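Side-chain contact in putative type VI secretion protein (Escherichia coli, PDB 4PS2), which is the C-terminal fragment of TssB, which probably builds the contractile sheath of the type VI secretion system together with TssC: residues L62-T65 with L66-E69. Residues are numbered along the deposited sequence; the frame is centred on the assembly and turned at random.
Sequences LSQT and LRDE. With ZN (zinc ion), chain B.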
loop_
_atom_site.group_PDB
_atom_site.type_symbol
_atom_site.label_atom_id
_atom_site.label_comp_id
_atom_site.label_asym_id
_atom_site.label_seq_id
_atom_site.Cartn_x
_atom_site.Cartn_y
_atom_site.Cartn_z
ATOM N N LEU A 62 -6.066 -7.898 -0.932
ATOM C CA LEU A 62 -5.303 -7.287 -2.028
ATOM C C LEU A 62 -5.183 -8.201 -3.206
ATOM O O LEU A 62 -5.117 -9.419 -3.034
ATOM C CB LEU A 62 -3.885 -6.915 -1.578
ATOM C CG LEU A 62 -3.758 -5.964 -0.386
ATOM C CD1 LEU A 62 -2.310 -5.656 -0.104
ATOM C CD2 LEU A 62 -4.564 -4.684 -0.600
ATOM N N SER A 63 -5.088 -7.628 -4.415
ATOM C CA SER A 63 -4.852 -8.451 -5.596
ATOM C C SER A 63 -3.329 -8.699 -5.670
ATOM O O SER A 63 -2.552 -7.901 -5.142
ATOM C CB SER A 63 -5.375 -7.766 -6.858
ATOM O OG SER A 63 -4.566 -6.668 -7.245
ATOM N N GLN A 64 -2.898 -9.805 -6.297
ATOM C CA GLN A 64 -1.472 -10.066 -6.440
ATOM C C GLN A 64 -0.866 -9.042 -7.426
ATOM O O GLN A 64 0.300 -8.656 -7.282
ATOM C CB GLN A 64 -1.203 -11.527 -6.868
ATOM C CG GLN A 64 0.294 -11.921 -6.927
ATOM C CD GLN A 64 1.031 -11.714 -5.619
ATOM O OE1 GLN A 64 0.579 -12.128 -4.542
ATOM N NE2 GLN A 64 2.204 -11.094 -5.689
ATOM N N THR A 65 -1.684 -8.553 -8.379
ATOM C CA THR A 65 -1.259 -7.533 -9.349
ATOM C C THR A 65 -0.878 -6.274 -8.578
ATOM O O THR A 65 0.198 -5.726 -8.822
ATOM C CB THR A 65 -2.341 -7.309 -10.425
ATOM O OG1 THR A 65 -2.628 -8.558 -11.045
ATOM C CG2 THR A 65 -1.915 -6.305 -11.504
ATOM N N LEU A 66 -1.727 -5.837 -7.621
ATOM C CA LEU A 66 -1.387 -4.673 -6.804
ATOM C C LEU A 66 -0.133 -4.917 -5.942
ATOM O O LEU A 66 0.705 -4.027 -5.846
ATOM C CB LEU A 66 -2.545 -4.223 -5.913
ATOM C CG LEU A 66 -2.226 -2.971 -5.078
ATOM C CD1 LEU A 66 -2.455 -1.703 -5.868
ATOM C CD2 LEU A 66 -2.994 -2.954 -3.807
ATOM N N ARG A 67 -0.012 -6.104 -5.301
ATOM C CA ARG A 67 1.167 -6.424 -4.478
ATOM C C ARG A 67 2.456 -6.255 -5.279
ATOM O O ARG A 67 3.391 -5.652 -4.761
ATOM C CB ARG A 67 1.119 -7.847 -3.899
ATOM C CG ARG A 67 0.110 -8.040 -2.818
ATOM C CD ARG A 67 0.244 -9.448 -2.208
ATOM N NE ARG A 67 -0.906 -9.732 -1.350
ATOM C CZ ARG A 67 -1.899 -10.556 -1.661
ATOM N NH1 ARG A 67 -1.853 -11.273 -2.778
ATOM N NH2 ARG A 67 -2.921 -10.710 -0.832
ATOM N N ASP A 68 2.479 -6.743 -6.550
ATOM C CA ASP A 68 3.587 -6.650 -7.505
ATOM C C ASP A 68 3.983 -5.213 -7.826
ATOM O O ASP A 68 5.170 -4.900 -7.811
ATOM C CB ASP A 68 3.257 -7.431 -8.796
ATOM C CG ASP A 68 3.212 -8.940 -8.604
ATOM O OD1 ASP A 68 3.873 -9.445 -7.660
ATOM O OD2 ASP A 68 2.527 -9.617 -9.399
ATOM N N GLU A 69 2.998 -4.334 -8.081
ATOM C CA GLU A 69 3.189 -2.899 -8.337
ATOM C C GLU A 69 3.736 -2.213 -7.077
ATOM O O GLU A 69 4.579 -1.320 -7.183
ATOM C CB GLU A 69 1.849 -2.251 -8.715
ATOM C CG GLU A 69 1.325 -2.706 -10.072
ATOM C CD GLU A 69 -0.017 -2.115 -10.454
ATOM O OE1 GLU A 69 -0.631 -1.414 -9.616
ATOM O OE2 GLU A 69 -0.454 -2.348 -11.604
HETATM ZN ZN ZN B . -1.829 -0.994 -12.287
HETATM O O HOH W 1 -4.243 -12.031 -3.851
#
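With OG of Ser63 set between its backbone N and carbonyl carbon (chi1 73°), it meets Leu66 N, and with CG of Gln64 anti to the backbone N before the chain bends at chi2 (57°), the amide reaches Arg67 and Asp68: an N-capped first turn of helix 64-71. The cap itself is Leu66 N to Ser63 OG at 3.0 Å, nearly straight; behind it Arg67 N bonds to Ser63 O and Asp68 N to Gln64 O, the i to i+4 pattern of an alpha-helix. The Gln64 amide bridges two later side chains. Its OE1 accepts from Arg67 NH1 at 3.1 Å, with the donor lying above the carbonyl plane, while its NE2 gives a hydrogen close to the amide plane to Asp68 OD1, also at 3.1 Å, entering from above the carboxylate. The extended Arg67 chain carries one guanidinium face over Leu62 O, and a water joins that oxygen to NH1. NE and NH2 bond to Leu57 O, at the end of helix 46-57, and to Asp59 O in the loop that follows. A leucine in place of Arg67 would probably leave those carbonyls and Gln64 OE1 without their donors. Leu62 CD2 packs against Leu66 CD2 at 4.0 Å; on helix 16-40, Leu62 also touches Pro24 and Ala28, and Leu66 touches Arg25. Beyond the turn, Glu69 OE2 binds the zinc ion at 2.0 Å.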